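Local coordinates for protein down syndrome cell adhesion molecule, isoform AK (Drosophila melanogaster, PDB 4WVR) that probably mediates homophilic cell adhesion, its variable seventh immunoglobulin domain pairing with an identical copy in isoform-specific recognition, at residues Thr22-Gln33 / Lys65-Gln76. Residues are numbered along the deposited sequence; the frame is centred on the assembly and turned at random.
Sequences TGENAGVQCMVQ and KTSVLNIAAVEQ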
loop_
_atom_site.group_PDB
_atom_site.type_symbol
_atom_site.label_atom_id
_atom_site.label_comp_id
_atom_site.label_asym_id
_atom_site.label_seq_id
_atom_site.Cartn_x
_atom_site.Cartn_y
_atom_site.Cartn_z
ATOM N N THR A 22 -19.238 2.212 2.255
ATOM C CA THR A 22 -19.229 2.803 0.925
ATOM C C THR A 22 -18.618 4.202 0.966
ATOM O O THR A 22 -18.932 4.998 1.849
ATOM C CB THR A 22 -20.652 2.877 0.334
ATOM O OG1 THR A 22 -21.164 1.551 0.159
ATOM C CG2 THR A 22 -20.643 3.583 -1.008
ATOM N N GLY A 23 -17.730 4.485 0.020
ATOM C CA GLY A 23 -17.108 5.792 -0.073
ATOM C C GLY A 23 -15.719 5.858 0.530
ATOM O O GLY A 23 -15.007 6.845 0.352
ATOM N N GLU A 24 -15.324 4.811 1.247
ATOM C CA GLU A 24 -14.008 4.799 1.878
ATOM C C GLU A 24 -12.889 4.583 0.863
ATOM O O GLU A 24 -13.125 4.166 -0.272
ATOM C CB GLU A 24 -13.927 3.725 2.961
ATOM C CG GLU A 24 -14.780 4.000 4.194
ATOM C CD GLU A 24 -14.426 3.091 5.360
ATOM O OE1 GLU A 24 -13.261 2.644 5.436
ATOM O OE2 GLU A 24 -15.313 2.818 6.197
ATOM N N ASN A 25 -11.669 4.875 1.298
ATOM C CA ASN A 25 -10.473 4.754 0.475
ATOM C C ASN A 25 -9.683 3.532 0.925
ATOM O O ASN A 25 -9.082 3.536 1.997
ATOM C CB ASN A 25 -9.641 6.035 0.590
ATOM C CG ASN A 25 -8.307 5.955 -0.133
ATOM O OD1 ASN A 25 -8.086 5.096 -0.986
ATOM N ND2 ASN A 25 -7.409 6.871 0.207
ATOM N N ALA A 26 -9.706 2.478 0.114
ATOM C CA ALA A 26 -9.079 1.220 0.495
ATOM C C ALA A 26 -8.011 0.818 -0.507
ATOM O O ALA A 26 -8.046 1.225 -1.671
ATOM C CB ALA A 26 -10.122 0.121 0.627
ATOM N N GLY A 27 -7.057 0.017 -0.051
ATOM C CA GLY A 27 -5.980 -0.410 -0.923
ATOM C C GLY A 27 -5.041 -1.415 -0.296
ATOM O O GLY A 27 -5.053 -1.619 0.920
ATOM N N VAL A 28 -4.232 -2.049 -1.142
ATOM C CA VAL A 28 -3.205 -2.988 -0.706
ATOM C C VAL A 28 -1.969 -2.879 -1.594
ATOM O O VAL A 28 -2.061 -2.417 -2.739
ATOM C CB VAL A 28 -3.705 -4.446 -0.741
ATOM C CG1 VAL A 28 -4.701 -4.713 0.383
ATOM C CG2 VAL A 28 -4.312 -4.771 -2.103
ATOM N N GLN A 29 -0.821 -3.291 -1.058
ATOM C CA GLN A 29 0.405 -3.406 -1.842
ATOM C C GLN A 29 0.744 -4.868 -2.014
ATOM O O GLN A 29 0.842 -5.604 -1.029
ATOM C CB GLN A 29 1.597 -2.724 -1.173
ATOM C CG GLN A 29 1.582 -1.211 -1.156
ATOM C CD GLN A 29 2.951 -0.617 -0.850
ATOM O OE1 GLN A 29 3.995 -1.193 -1.168
ATOM N NE2 GLN A 29 2.945 0.496 -0.141
ATOM N N CYS A 30 0.943 -5.288 -3.258
ATOM C CA CYS A 30 1.442 -6.629 -3.535
ATOM C C CYS A 30 2.957 -6.570 -3.629
ATOM O O CYS A 30 3.512 -6.104 -4.626
ATOM C CB CYS A 30 0.838 -7.181 -4.826
ATOM S SG CYS A 30 1.352 -8.869 -5.213
ATOM N N MET A 31 3.627 -7.027 -2.580
ATOM C CA MET A 31 5.076 -6.911 -2.512
ATOM C C MET A 31 5.740 -8.274 -2.618
ATOM O O MET A 31 5.680 -9.088 -1.697
ATOM C CB MET A 31 5.496 -6.203 -1.220
ATOM C CG MET A 31 5.168 -4.708 -1.212
ATOM S SD MET A 31 5.379 -3.937 0.409
ATOM C CE MET A 31 4.013 -4.671 1.307
ATOM N N VAL A 32 6.360 -8.515 -3.765
ATOM C CA VAL A 32 7.093 -9.748 -3.998
ATOM C C VAL A 32 8.375 -9.748 -3.169
ATOM O O VAL A 32 9.088 -8.747 -3.113
ATOM C CB VAL A 32 7.422 -9.923 -5.496
ATOM C CG1 VAL A 32 8.280 -11.158 -5.723
ATOM C CG2 VAL A 32 6.139 -9.992 -6.313
ATOM N N GLN A 33 8.654 -10.865 -2.508
ATOM C CA GLN A 33 9.869 -10.991 -1.716
ATOM C C GLN A 33 10.944 -11.718 -2.522
ATOM O O GLN A 33 11.770 -11.091 -3.185
ATOM C CB GLN A 33 9.579 -11.725 -0.406
ATOM C CG GLN A 33 8.448 -11.101 0.394
ATOM C CD GLN A 33 8.715 -9.648 0.743
ATOM O OE1 GLN A 33 9.799 -9.303 1.215
ATOM N NE2 GLN A 33 7.729 -8.788 0.504
ATOM N N LYS A 65 9.236 -5.193 -8.229
ATOM C CA LYS A 65 8.723 -6.222 -7.328
ATOM C C LYS A 65 7.520 -5.785 -6.491
ATOM O O LYS A 65 7.174 -6.442 -5.505
ATOM C CB LYS A 65 9.832 -6.699 -6.388
ATOM C CG LYS A 65 10.906 -7.530 -7.069
ATOM C CD LYS A 65 11.744 -8.275 -6.045
ATOM C CE LYS A 65 12.678 -9.266 -6.712
ATOM N NZ LYS A 65 13.336 -10.159 -5.718
ATOM N N THR A 66 6.876 -4.690 -6.876
ATOM C CA THR A 66 5.738 -4.201 -6.104
ATOM C C THR A 66 4.646 -3.616 -6.990
ATOM O O THR A 66 4.917 -2.796 -7.873
ATOM C CB THR A 66 6.178 -3.138 -5.080
ATOM O OG1 THR A 66 7.088 -3.730 -4.144
ATOM C CG2 THR A 66 4.974 -2.586 -4.325
ATOM N N SER A 67 3.411 -4.053 -6.758
ATOM C CA SER A 67 2.260 -3.470 -7.428
ATOM C C SER A 67 1.262 -2.971 -6.392
ATOM O O SER A 67 0.985 -3.659 -5.409
ATOM C CB SER A 67 1.598 -4.484 -8.361
ATOM O OG SER A 67 0.421 -3.948 -8.947
ATOM N N VAL A 68 0.725 -1.776 -6.620
ATOM C CA VAL A 68 -0.199 -1.149 -5.677
ATOM C C VAL A 68 -1.621 -1.072 -6.220
ATOM O O VAL A 68 -1.846 -0.600 -7.334
ATOM C CB VAL A 68 0.246 0.277 -5.323
ATOM C CG1 VAL A 68 -0.598 0.818 -4.177
ATOM C CG2 VAL A 68 1.721 0.297 -4.968
ATOM N N LEU A 69 -2.582 -1.524 -5.424
ATOM C CA LEU A 69 -3.984 -1.426 -5.803
ATOM C C LEU A 69 -4.677 -0.425 -4.886
ATOM O O LEU A 69 -4.495 -0.461 -3.671
ATOM C CB LEU A 69 -4.664 -2.799 -5.738
ATOM C CG LEU A 69 -6.119 -2.907 -6.213
ATOM C CD1 LEU A 69 -6.370 -4.258 -6.853
ATOM C CD2 LEU A 69 -7.091 -2.683 -5.056
ATOM N N ASN A 70 -5.453 0.480 -5.475
ATOM C CA ASN A 70 -6.207 1.461 -4.701
ATOM C C ASN A 70 -7.638 1.585 -5.197
ATOM O O ASN A 70 -7.889 1.643 -6.400
ATOM C CB ASN A 70 -5.524 2.837 -4.746
ATOM C CG ASN A 70 -6.237 3.872 -3.889
ATOM O OD1 ASN A 70 -6.851 4.812 -4.402
ATOM N ND2 ASN A 70 -6.170 3.698 -2.574
ATOM N N ILE A 71 -8.576 1.616 -4.259
ATOM C CA ILE A 71 -9.962 1.899 -4.585
ATOM C C ILE A 71 -10.320 3.229 -3.947
ATOM O O ILE A 71 -10.600 3.294 -2.749
ATOM C CB ILE A 71 -10.909 0.795 -4.095
ATOM C CG1 ILE A 71 -10.437 -0.569 -4.604
ATOM C CG2 ILE A 71 -12.339 1.086 -4.540
ATOM C CD1 ILE A 71 -11.269 -1.733 -4.093
ATOM N N ALA A 72 -10.281 4.289 -4.752
ATOM C CA ALA A 72 -10.421 5.654 -4.251
ATOM C C ALA A 72 -11.740 5.887 -3.514
ATOM O O ALA A 72 -11.773 6.571 -2.490
ATOM C CB ALA A 72 -10.279 6.643 -5.399
ATOM N N ALA A 73 -12.818 5.319 -4.046
ATOM C CA ALA A 73 -14.136 5.409 -3.422
ATOM C C ALA A 73 -14.835 4.058 -3.501
ATOM O O ALA A 73 -15.376 3.691 -4.544
ATOM C CB ALA A 73 -14.978 6.485 -4.089
ATOM N N VAL A 74 -14.815 3.321 -2.396
ATOM C CA VAL A 74 -15.374 1.975 -2.361
ATOM C C VAL A 74 -16.889 1.975 -2.543
ATOM O O VAL A 74 -17.607 2.695 -1.853
ATOM C CB VAL A 74 -15.035 1.262 -1.037
ATOM C CG1 VAL A 74 -15.803 -0.049 -0.922
ATOM C CG2 VAL A 74 -13.529 1.022 -0.928
ATOM N N GLU A 75 -17.357 1.170 -3.489
ATOM C CA GLU A 75 -18.779 0.899 -3.660
ATOM C C GLU A 75 -19.032 -0.580 -3.385
ATOM O O GLU A 75 -18.089 -1.362 -3.250
ATOM C CB GLU A 75 -19.241 1.267 -5.070
ATOM C CG GLU A 75 -19.075 2.738 -5.420
ATOM C CD GLU A 75 -19.346 3.016 -6.885
ATOM O OE1 GLU A 75 -19.412 2.046 -7.672
ATOM O OE2 GLU A 75 -19.498 4.201 -7.250
ATOM N N GLN A 76 -20.299 -0.968 -3.307
ATOM C CA GLN A 76 -20.635 -2.361 -3.037
ATOM C C GLN A 76 -20.240 -3.267 -4.203
ATOM O O GLN A 76 -20.066 -4.472 -4.032
ATOM C CB GLN A 76 -22.130 -2.493 -2.729
ATOM C CG GLN A 76 -22.534 -1.789 -1.440
ATOM C CD GLN A 76 -23.905 -2.204 -0.948
ATOM O OE1 GLN A 76 -24.510 -3.136 -1.478
ATOM N NE2 GLN A 76 -24.393 -1.529 0.087
HETATM O O HOH W 1 -13.422 8.310 -0.824
#
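Asn70 hands an amide hydrogen to Asn25: Asn70 ND2 lies 2.9 Å from Asn25 OD1, in the carbonyl plane, with the two amide planes 88° apart. OD1 gets there because the Asn25 side chain extends trans to its main-chain nitrogen (chi1 175°), while its ND2 meets Thr66 of the second subunit. A leucine in place of Asn70 would probably leave OD1 of Asn25 without this donor and the Asn25 amide freer to turn at the subunit interface. Backbone bonds join Ala26 to Ile71, Val28 to Leu69 and Cys30 to Ser67; the one from Ile71 N to Ala26 O spans 2.7 Å. Beyond the strands, Gly23 N meets Val74 O at 2.6 Å, and the extended Lys65 chain brings NZ to Gln33 O, 3.1 Å away, as well as to its stronger partner, Gly35 O. Inward, Val28 CG2 rests 4.2 Å from Leu69 CB, both side chains packing on Trp43, and Val74 CG2 touches Ala26 CB at 3.9 Å. On the opposite face, Gln29 lies alongside Val68 and its NE2 bonds to Leu69 O of the second subunit. The Cys30-Cys84 disulfide ties strand 26-31 to the facing sheet; with 66-71 it forms the B and E strands of an immunoglobulin sandwich, here also a dimer surface.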